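Local atomic coordinates of aspartate--tRNA(Asp/Asn) ligase (Thermus thermophilus, PDB entry 1N9W), a protein that attaches L-aspartate to both tRNA(Asp) and tRNA(Asn) in two steps, first activating the amino acid with ATP and then transferring it to the tRNA acceptor end. Residues 225-230 with 333-338; 314-319 with 327-332; 352-357 with 384-389. All blocks are in the same frame, centred on the assembly; numbering follows the deposited sequence.

Interaction 1: 225-230 with 333-338; sequences ADEEDL and TTRSFD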
loop_
_atom_site.group_PDB
_atom_site.type_symbol
_atom_site.label_atom_id
_atom_site.label_comp_id
_atom_site.label_asym_id
_atom_site.label_seq_id
_atom_site.Cartn_x
_atom_site.Cartn_y
_atom_site.Cartn_z
ATOM N N ALA B 225 -11.730 12.238 -21.371
ATOM C CA ALA B 225 -11.937 12.885 -22.662
ATOM C C ALA B 225 -10.831 12.456 -23.625
ATOM O O ALA B 225 -11.089 12.209 -24.798
ATOM C CB ALA B 225 -11.932 14.408 -22.493
ATOM N N ASP B 226 -9.605 12.366 -23.109
ATOM C CA ASP B 226 -8.432 11.967 -23.893
ATOM C C ASP B 226 -7.241 11.707 -22.965
ATOM O O ASP B 226 -7.379 11.763 -21.742
ATOM C CB ASP B 226 -8.069 13.063 -24.900
ATOM C CG ASP B 226 -8.113 14.453 -24.289
ATOM O OD1 ASP B 226 -7.744 14.604 -23.101
ATOM O OD2 ASP B 226 -8.504 15.402 -24.999
ATOM N N GLU B 227 -6.069 11.435 -23.537
ATOM C CA GLU B 227 -4.879 11.166 -22.727
ATOM C C GLU B 227 -4.455 12.387 -21.912
ATOM O O GLU B 227 -3.703 12.270 -20.942
ATOM C CB GLU B 227 -3.705 10.699 -23.607
ATOM C CG GLU B 227 -2.979 11.804 -24.378
ATOM C CD GLU B 227 -3.777 12.342 -25.557
ATOM O OE1 GLU B 227 -3.283 13.270 -26.232
ATOM O OE2 GLU B 227 -4.891 11.839 -25.814
ATOM N N GLU B 228 -4.954 13.554 -22.303
ATOM C CA GLU B 228 -4.630 14.802 -21.627
ATOM C C GLU B 228 -5.136 14.810 -20.189
ATOM O O GLU B 228 -4.591 15.516 -19.338
ATOM C CB GLU B 228 -5.233 15.983 -22.393
ATOM C CG GLU B 228 -4.576 17.318 -22.090
ATOM C CD GLU B 228 -3.085 17.299 -22.381
ATOM O OE1 GLU B 228 -2.699 16.839 -23.480
ATOM O OE2 GLU B 228 -2.297 17.742 -21.514
ATOM N N ASP B 229 -6.185 14.040 -19.921
ATOM C CA ASP B 229 -6.722 13.964 -18.562
ATOM C C ASP B 229 -5.712 13.255 -17.666
ATOM O O ASP B 229 -5.535 13.624 -16.504
ATOM C CB ASP B 229 -8.047 13.199 -18.526
ATOM C CG ASP B 229 -9.203 14.018 -19.044
ATOM O OD1 ASP B 229 -9.126 15.265 -18.996
ATOM O OD2 ASP B 229 -10.204 13.419 -19.484
ATOM N N LEU B 230 -5.054 12.242 -18.224
ATOM C CA LEU B 230 -4.058 11.464 -17.499
ATOM C C LEU B 230 -2.843 12.316 -17.128
ATOM O O LEU B 230 -2.368 12.268 -15.986
ATOM C CB LEU B 230 -3.616 10.268 -18.345
ATOM C CG LEU B 230 -4.732 9.455 -18.993
ATOM C CD1 LEU B 230 -4.137 8.298 -19.786
ATOM C CD2 LEU B 230 -5.673 8.934 -17.921
ATOM N N THR B 333 0.241 8.116 -35.052
ATOM C CA THR B 333 0.560 8.154 -33.628
ATOM C C THR B 333 -0.468 7.449 -32.745
ATOM O O THR B 333 -1.305 6.681 -33.224
ATOM C CB THR B 333 0.712 9.613 -33.126
ATOM O OG1 THR B 333 -0.542 10.297 -33.231
ATOM C CG2 THR B 333 1.757 10.354 -33.944
ATOM N N THR B 334 -0.377 7.716 -31.445
ATOM C CA THR B 334 -1.275 7.143 -30.448
ATOM C C THR B 334 -1.435 8.135 -29.304
ATOM O O THR B 334 -0.638 9.061 -29.161
ATOM C CB THR B 334 -0.718 5.824 -29.868
ATOM O OG1 THR B 334 0.647 6.009 -29.481
ATOM C CG2 THR B 334 -0.805 4.710 -30.891
ATOM N N ARG B 335 -2.471 7.941 -28.494
ATOM C CA ARG B 335 -2.723 8.816 -27.357
ATOM C C ARG B 335 -1.941 8.332 -26.140
ATOM O O ARG B 335 -2.494 8.168 -25.052
ATOM C CB ARG B 335 -4.213 8.845 -27.033
ATOM C CG ARG B 335 -5.055 9.477 -28.115
ATOM C CD ARG B 335 -6.509 9.522 -27.700
ATOM N NE ARG B 335 -7.333 10.177 -28.707
ATOM C CZ ARG B 335 -8.639 10.370 -28.590
ATOM N NH1 ARG B 335 -9.276 9.956 -27.503
ATOM N NH2 ARG B 335 -9.309 10.977 -29.560
ATOM N N SER B 336 -0.649 8.103 -26.344
ATOM C CA SER B 336 0.234 7.638 -25.288
ATOM C C SER B 336 1.235 8.729 -24.922
ATOM O O SER B 336 1.394 9.708 -25.656
ATOM C CB SER B 336 0.981 6.385 -25.751
ATOM O OG SER B 336 1.730 6.654 -26.924
ATOM N N PHE B 337 1.903 8.556 -23.783
ATOM C CA PHE B 337 2.894 9.519 -23.312
ATOM C C PHE B 337 3.862 8.888 -22.307
ATOM O O PHE B 337 3.541 7.895 -21.655
ATOM C CB PHE B 337 2.196 10.734 -22.675
ATOM C CG PHE B 337 1.416 10.414 -21.421
ATOM C CD1 PHE B 337 2.066 10.233 -20.202
ATOM C CD2 PHE B 337 0.033 10.264 -21.467
ATOM C CE1 PHE B 337 1.351 9.907 -19.047
ATOM C CE2 PHE B 337 -0.691 9.938 -20.317
ATOM C CZ PHE B 337 -0.028 9.758 -19.108
ATOM N N ASP B 338 5.049 9.476 -22.203
ATOM C CA ASP B 338 6.083 9.022 -21.286
ATOM C C ASP B 338 6.554 10.238 -20.528
ATOM O O ASP B 338 6.691 11.311 -21.110
ATOM C CB ASP B 338 7.260 8.425 -22.056
ATOM C CG ASP B 338 7.128 6.939 -22.259
ATOM O OD1 ASP B 338 5.998 6.422 -22.160
ATOM O OD2 ASP B 338 8.161 6.281 -22.523
#
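The capped N-terminal turn of helix 227-248 packs here against the start of strand 336-341, in the largely antiparallel sheet of the class II synthetase catalytic domain, with Glu227 and Leu230 meeting Arg335 and Phe337. Glu227 faces the strand, and its CB sits 3.2 Å from Arg335 O. The bend at chi2 (-74°) turns CD back toward the arginine; the two side chains cross at about a right angle, and OE2 lies against the methylene groups: Glu227 OE2 is 3.3 Å from Arg335 CG. The charges only sense each other, with Glu227 OE2 4.1 Å from Arg335 NE and well out of the guanidinium plane. Arg335 runs extended from CG to NE and carries its head past the helix start, where Asp226 CB lies over one guanidinium face, 4.2 Å from Arg335 NH1. That NH1 is hydrogen-bonded to Gln351. Farther along, Leu230 CB touches the edge of the Phe337 ring, 3.5 Å from CE2, while Leu230 CD1 is 3.9 Å from the same Phe337 CE2. No hydrogen bond joins the two segments, so the fit is one of shape and charge. The helix start is secured within its own segment: Asp226 is the N-cap, its OD1 accepting a weak bond from Glu228 N, and Ala225 N gives Asp229 OD2 a nearly straight bond of 2.7 Å. Phe337 also packs on Met231 and Glu234 of the same helix and meets the ring of Phe313 with planes at about 90°. Its backbone pairs with Gly349 of strand 344-351, and that of Asp338 with Val314 of strand 311-315, which sets strand 336-341 between those two with helix 227-248 against it.

Interaction 2: 314-319 with 327-332; sequences VTRYPR and YPEEDG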
loop_
_atom_site.group_PDB
_atom_site.type_symbol
_atom_site.label_atom_id
_atom_site.label_comp_id
_atom_site.label_asym_id
_atom_site.label_seq_id
_atom_site.Cartn_x
_atom_site.Cartn_y
_atom_site.Cartn_z
ATOM N N VAL B 314 6.739 13.347 -23.187
ATOM C CA VAL B 314 6.958 12.965 -24.580
ATOM C C VAL B 314 5.637 12.357 -25.047
ATOM O O VAL B 314 5.275 11.253 -24.642
ATOM C CB VAL B 314 8.079 11.909 -24.717
ATOM C CG1 VAL B 314 8.320 11.590 -26.183
ATOM C CG2 VAL B 314 9.355 12.424 -24.081
ATOM N N THR B 315 4.928 13.086 -25.906
ATOM C CA THR B 315 3.627 12.655 -26.402
ATOM C C THR B 315 3.605 12.110 -27.824
ATOM O O THR B 315 4.573 12.238 -28.569
ATOM C CB THR B 315 2.623 13.807 -26.344
ATOM O OG1 THR B 315 3.109 14.883 -27.152
ATOM C CG2 THR B 315 2.448 14.297 -24.912
ATOM N N ARG B 316 2.468 11.515 -28.185
ATOM C CA ARG B 316 2.228 10.938 -29.509
ATOM C C ARG B 316 3.327 10.014 -30.022
ATOM O O ARG B 316 4.180 10.427 -30.804
ATOM C CB ARG B 316 1.988 12.052 -30.535
ATOM C CG ARG B 316 0.720 12.866 -30.309
ATOM C CD ARG B 316 -0.538 12.019 -30.443
ATOM N NE ARG B 316 -1.751 12.806 -30.243
ATOM C CZ ARG B 316 -2.136 13.802 -31.037
ATOM N NH1 ARG B 316 -1.403 14.136 -32.093
ATOM N NH2 ARG B 316 -3.252 14.470 -30.773
ATOM N N TYR B 317 3.293 8.758 -29.590
ATOM C CA TYR B 317 4.272 7.769 -30.029
ATOM C C TYR B 317 3.719 6.995 -31.224
ATOM O O TYR B 317 2.505 6.870 -31.378
ATOM C CB TYR B 317 4.589 6.785 -28.901
ATOM C CG TYR B 317 5.609 7.270 -27.894
ATOM C CD1 TYR B 317 5.342 8.354 -27.058
ATOM C CD2 TYR B 317 6.845 6.635 -27.774
ATOM C CE1 TYR B 317 6.282 8.793 -26.127
ATOM C CE2 TYR B 317 7.790 7.066 -26.849
ATOM C CZ TYR B 317 7.504 8.145 -26.030
ATOM O OH TYR B 317 8.436 8.579 -25.119
ATOM N N PRO B 318 4.607 6.478 -32.094
ATOM C CA PRO B 318 4.195 5.710 -33.278
ATOM C C PRO B 318 3.456 4.434 -32.871
ATOM O O PRO B 318 3.887 3.728 -31.963
ATOM C CB PRO B 318 5.523 5.400 -33.965
ATOM C CG PRO B 318 6.363 6.581 -33.609
ATOM C CD PRO B 318 6.053 6.766 -32.142
ATOM N N ARG B 319 2.351 4.136 -33.542
ATOM C CA ARG B 319 1.591 2.941 -33.215
ATOM C C ARG B 319 2.466 1.697 -33.134
ATOM O O ARG B 319 2.201 0.791 -32.342
ATOM C CB ARG B 319 0.487 2.699 -34.241
ATOM C CG ARG B 319 -0.676 3.662 -34.163
ATOM C CD ARG B 319 -1.836 3.110 -34.969
ATOM N NE ARG B 319 -2.173 1.755 -34.533
ATOM C CZ ARG B 319 -3.030 0.953 -35.161
ATOM N NH1 ARG B 319 -3.643 1.365 -36.261
ATOM N NH2 ARG B 319 -3.275 -0.261 -34.687
ATOM N N TYR B 327 -4.833 3.507 -27.653
ATOM C CA TYR B 327 -5.778 4.232 -28.495
ATOM C C TYR B 327 -5.039 4.865 -29.675
ATOM O O TYR B 327 -4.202 5.750 -29.492
ATOM C CB TYR B 327 -6.489 5.326 -27.690
ATOM C CG TYR B 327 -7.773 5.821 -28.320
ATOM C CD1 TYR B 327 -9.002 5.257 -27.977
ATOM C CD2 TYR B 327 -7.758 6.825 -29.285
ATOM C CE1 TYR B 327 -10.186 5.679 -28.585
ATOM C CE2 TYR B 327 -8.936 7.255 -29.902
ATOM C CZ TYR B 327 -10.146 6.676 -29.547
ATOM O OH TYR B 327 -11.312 7.085 -30.159
ATOM N N PRO B 328 -5.336 4.405 -30.903
ATOM C CA PRO B 328 -4.708 4.916 -32.125
ATOM C C PRO B 328 -5.126 6.335 -32.491
ATOM O O PRO B 328 -6.233 6.771 -32.186
ATOM C CB PRO B 328 -5.147 3.911 -33.185
ATOM C CG PRO B 328 -5.358 2.653 -32.404
ATOM C CD PRO B 328 -6.086 3.172 -31.192
ATOM N N GLU B 329 -4.225 7.046 -33.157
ATOM C CA GLU B 329 -4.484 8.406 -33.606
ATOM C C GLU B 329 -4.435 8.303 -35.125
ATOM O O GLU B 329 -3.734 7.450 -35.669
ATOM C CB GLU B 329 -3.394 9.343 -33.087
ATOM C CG GLU B 329 -3.792 10.816 -33.012
ATOM C CD GLU B 329 -4.835 11.092 -31.937
ATOM O OE1 GLU B 329 -5.897 10.437 -31.956
ATOM O OE2 GLU B 329 -4.589 11.961 -31.071
ATOM N N GLU B 330 -5.172 9.153 -35.826
ATOM C CA GLU B 330 -5.152 9.079 -37.285
ATOM C C GLU B 330 -4.095 9.979 -37.907
ATOM O O GLU B 330 -4.398 11.004 -38.511
ATOM C CB GLU B 330 -6.525 9.404 -37.869
ATOM C CG GLU B 330 -6.557 9.208 -39.371
ATOM C CD GLU B 330 -5.852 7.933 -39.788
ATOM O OE1 GLU B 330 -6.360 6.835 -39.460
ATOM O OE2 GLU B 330 -4.783 8.019 -40.431
ATOM N N ASP B 331 -2.846 9.563 -37.743
ATOM C CA ASP B 331 -1.689 10.267 -38.275
ATOM C C ASP B 331 -0.502 9.369 -37.976
ATOM O O ASP B 331 0.656 9.768 -38.096
ATOM C CB ASP B 331 -1.537 11.654 -37.623
ATOM C CG ASP B 331 -1.418 11.590 -36.113
ATOM O OD1 ASP B 331 -1.990 10.660 -35.507
ATOM O OD2 ASP B 331 -0.775 12.488 -35.528
ATOM N N GLY B 332 -0.826 8.136 -37.592
ATOM C CA GLY B 332 0.187 7.147 -37.277
ATOM C C GLY B 332 0.545 7.061 -35.805
ATOM O O GLY B 332 1.084 6.051 -35.354
#
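Arg319 and Gly332 make the close-fitting part of this contact, where the chain folds back on itself between two strands. Arg319 N donates to Gly332 O at 2.9 Å, nearly along the C=O axis, and the same oxygen lies 3.2 Å from Arg319 CG. The arginine chain, bent at chi3 (54°), then passes over Pro328: Pro328 CG sits above the centre of the guanidinium, 3.9 Å from its plane, and Pro328 CB is 3.8 Å from Arg319 CD. The other half is held by charge, and it loosens toward exposed Asp331. Glu329 OE2 comes over one face of the Arg316 guanidinium, 2.9 Å from Arg316 NH2 in a salt bridge, with the carboxylate and guanidinium planes 85° apart. Asp331 OD2 adds a long bridge, 3.9 Å from Arg316 NH1 and well out of its plane; OD1 of Asp331 is hydrogen-bonded to Thr333. Two acids thus share one arginine, which would probably temper their mutual repulsion. Gly332 adopts backbone angles at which a CB would press on the preceding carbonyl oxygen. Together these contacts close the long loop connecting the neighbouring antiparallel strands 311-315 and 336-341, a hairpin connection in the class II catalytic domain.

Interaction 3: 352-357 with 384-389; sequences RIHRYE and MPPHGG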
loop_
_atom_site.group_PDB
_atom_site.type_symbol
_atom_site.label_atom_id
_atom_site.label_comp_id
_atom_site.label_asym_id
_atom_site.label_seq_id
_atom_site.Cartn_x
_atom_site.Cartn_y
_atom_site.Cartn_z
ATOM N N ARG B 352 -6.364 3.926 -23.598
ATOM C CA ARG B 352 -6.451 2.600 -24.205
ATOM C C ARG B 352 -7.663 2.582 -25.131
ATOM O O ARG B 352 -8.413 3.552 -25.196
ATOM C CB ARG B 352 -6.658 1.498 -23.151
ATOM C CG ARG B 352 -6.194 1.811 -21.730
ATOM C CD ARG B 352 -4.687 1.856 -21.618
ATOM N NE ARG B 352 -4.233 2.075 -20.249
ATOM C CZ ARG B 352 -2.952 2.162 -19.906
ATOM N NH1 ARG B 352 -2.009 2.048 -20.832
ATOM N NH2 ARG B 352 -2.610 2.367 -18.641
ATOM N N ILE B 353 -7.853 1.467 -25.833
ATOM C CA ILE B 353 -8.987 1.293 -26.742
ATOM C C ILE B 353 -10.116 0.612 -25.964
ATOM O O ILE B 353 -9.896 -0.410 -25.314
ATOM C CB ILE B 353 -8.602 0.402 -27.951
ATOM C CG1 ILE B 353 -7.482 1.072 -28.753
ATOM C CG2 ILE B 353 -9.822 0.151 -28.835
ATOM C CD1 ILE B 353 -6.874 0.183 -29.819
ATOM N N HIS B 354 -11.324 1.166 -26.035
ATOM C CA HIS B 354 -12.462 0.600 -25.306
ATOM C C HIS B 354 -13.480 -0.139 -26.159
ATOM O O HIS B 354 -14.242 -0.958 -25.646
ATOM C CB HIS B 354 -13.181 1.695 -24.526
ATOM C CG HIS B 354 -13.580 2.868 -25.364
ATOM N ND1 HIS B 354 -12.663 3.762 -25.872
ATOM C CD2 HIS B 354 -14.797 3.307 -25.764
ATOM C CE1 HIS B 354 -13.299 4.705 -26.546
ATOM N NE2 HIS B 354 -14.591 4.452 -26.496
ATOM N N ARG B 355 -13.507 0.155 -27.453
ATOM C CA ARG B 355 -14.453 -0.503 -28.347
ATOM C C ARG B 355 -13.929 -1.853 -28.812
ATOM O O ARG B 355 -12.789 -1.971 -29.258
ATOM C CB ARG B 355 -14.747 0.389 -29.558
ATOM C CG ARG B 355 -15.812 1.451 -29.309
ATOM C CD ARG B 355 -17.237 0.902 -29.456
ATOM N NE ARG B 355 -17.616 0.707 -30.859
ATOM C CZ ARG B 355 -17.308 -0.362 -31.594
ATOM N NH1 ARG B 355 -16.614 -1.365 -31.073
ATOM N NH2 ARG B 355 -17.691 -0.422 -32.862
ATOM N N TYR B 356 -14.772 -2.869 -28.695
ATOM C CA TYR B 356 -14.409 -4.216 -29.101
ATOM C C TYR B 356 -13.954 -4.234 -30.552
ATOM O O TYR B 356 -12.887 -4.758 -30.873
ATOM C CB TYR B 356 -15.604 -5.149 -28.946
ATOM C CG TYR B 356 -15.343 -6.552 -29.430
ATOM C CD1 TYR B 356 -14.538 -7.421 -28.700
ATOM C CD2 TYR B 356 -15.911 -7.017 -30.616
ATOM C CE1 TYR B 356 -14.310 -8.723 -29.132
ATOM C CE2 TYR B 356 -15.689 -8.318 -31.057
ATOM C CZ TYR B 356 -14.891 -9.163 -30.310
ATOM O OH TYR B 356 -14.691 -10.458 -30.723
ATOM N N GLU B 357 -14.773 -3.665 -31.429
ATOM C CA GLU B 357 -14.439 -3.623 -32.845
ATOM C C GLU B 357 -13.068 -3.014 -33.100
ATOM O O GLU B 357 -12.296 -3.535 -33.897
ATOM C CB GLU B 357 -15.500 -2.843 -33.626
ATOM C CG GLU B 357 -16.779 -3.626 -33.863
ATOM C CD GLU B 357 -16.509 -5.006 -34.447
ATOM O OE1 GLU B 357 -15.807 -5.096 -35.482
ATOM O OE2 GLU B 357 -16.994 -6.003 -33.869
ATOM N N MET B 384 -17.263 -1.020 -22.052
ATOM C CA MET B 384 -16.128 -0.495 -21.309
ATOM C C MET B 384 -16.034 0.960 -21.767
ATOM O O MET B 384 -15.904 1.236 -22.960
ATOM C CB MET B 384 -14.842 -1.243 -21.678
ATOM C CG MET B 384 -13.706 -1.008 -20.701
ATOM S SD MET B 384 -13.968 -1.771 -19.082
ATOM C CE MET B 384 -12.735 -2.953 -19.137
ATOM N N PRO B 385 -16.110 1.911 -20.829
ATOM C CA PRO B 385 -16.040 3.338 -21.158
ATOM C C PRO B 385 -14.654 3.825 -21.564
ATOM O O PRO B 385 -13.650 3.197 -21.234
ATOM C CB PRO B 385 -16.513 3.997 -19.872
ATOM C CG PRO B 385 -15.905 3.093 -18.828
ATOM C CD PRO B 385 -16.218 1.713 -19.371
ATOM N N PRO B 386 -14.582 4.952 -22.296
ATOM C CA PRO B 386 -13.262 5.448 -22.690
ATOM C C PRO B 386 -12.422 5.627 -21.426
ATOM O O PRO B 386 -12.865 6.246 -20.458
ATOM C CB PRO B 386 -13.580 6.769 -23.391
ATOM C CG PRO B 386 -14.866 7.200 -22.763
ATOM C CD PRO B 386 -15.637 5.908 -22.676
ATOM N N HIS B 387 -11.212 5.082 -21.439
ATOM C CA HIS B 387 -10.358 5.155 -20.271
ATOM C C HIS B 387 -8.887 5.145 -20.625
ATOM O O HIS B 387 -8.510 4.965 -21.782
ATOM C CB HIS B 387 -10.665 3.973 -19.356
ATOM C CG HIS B 387 -10.441 2.642 -20.004
ATOM N ND1 HIS B 387 -9.201 2.044 -20.071
ATOM C CD2 HIS B 387 -11.296 1.801 -20.635
ATOM C CE1 HIS B 387 -9.302 0.892 -20.711
ATOM N NE2 HIS B 387 -10.562 0.722 -21.064
ATOM N N GLY B 388 -8.063 5.336 -19.604
ATOM C CA GLY B 388 -6.626 5.342 -19.787
ATOM C C GLY B 388 -5.926 5.224 -18.446
ATOM O O GLY B 388 -6.573 5.176 -17.404
ATOM N N GLY B 389 -4.603 5.175 -18.470
ATOM C CA GLY B 389 -3.861 5.060 -17.234
ATOM C C GLY B 389 -2.371 5.176 -17.448
ATOM O O GLY B 389 -1.899 5.392 -18.568
HETATM O O HOH W 1 -10.504 4.968 -24.429
#
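Arg352 and His387 cross at about a right angle, the guanidinium and imidazole planes 54° apart. The arginine meets the ring with its aliphatic root, Arg352 CG lying 3.4 Å from His387 CE1. Its chain then bends at chi2 (-71°) and runs on to put the guanidinium beside Gly389, whose O lies over one face. The arginine head is tied to Glu220 by a salt bridge through NH2, and His387 ND1 makes a weak hydrogen bond to the same glutamate. Between the backbones, Arg352 N donates to His387 O at 3.0 Å.

His354 lies differently, with one face of its ring over Pro386 CA. That carbon, Pro386 CA, stands 3.7 Å from the centroid of the His354 ring, 14° off the normal, a CH-pi contact, while Met384 O lies near the ring plane at its edge. The side chain starts close in, with His354 CB 3.2 Å from Met384 O. A water links the two segments: it donates to Arg352 O at 2.6 Å, accepts from His387 N at 3.1 Å and is hydrogen-bonded to His354 ND1 at 2.9 Å. An alanine at His354 would probably leave that water without its third protein partner and open a gap over Pro386.

Arg352 is predicted to bind L-aspartate, so the Glu220 pairing probably helps to position it. His387 and Met384 pack on Gln184 of helix 181-190, and Ser86 of the second subunit hydrogen-bonds to Met384 O. The contact thus joins the loop between strand 344-351 and helix 356-364 to the start of strand 387-393, which neighbours strands 344-351 and 215-222 in the sheet.

All three contacts sit at one end of the mixed sheet of the class II catalytic domain, on the same side of the chain's centre. Interaction 2 falls wholly between the two segments of interaction 1 along the chain, their centres about 9 Å apart; strands 336-341 and 311-315 are neighbours in the sheet, and a probable hydrogen bond between Thr334 OG1 and Tyr317 O also links the two contacts. Interaction 3 follows later, its centre about 12 Å from interaction 1 and about 15 Å from interaction 2. Leu230 reaches Gly388 and Gly389, and Tyr327 and Pro328 pack against Arg352 and Ile353. They lie beside the part of the sheet that carries Arg352 and Ser348, both predicted to bind aspartate.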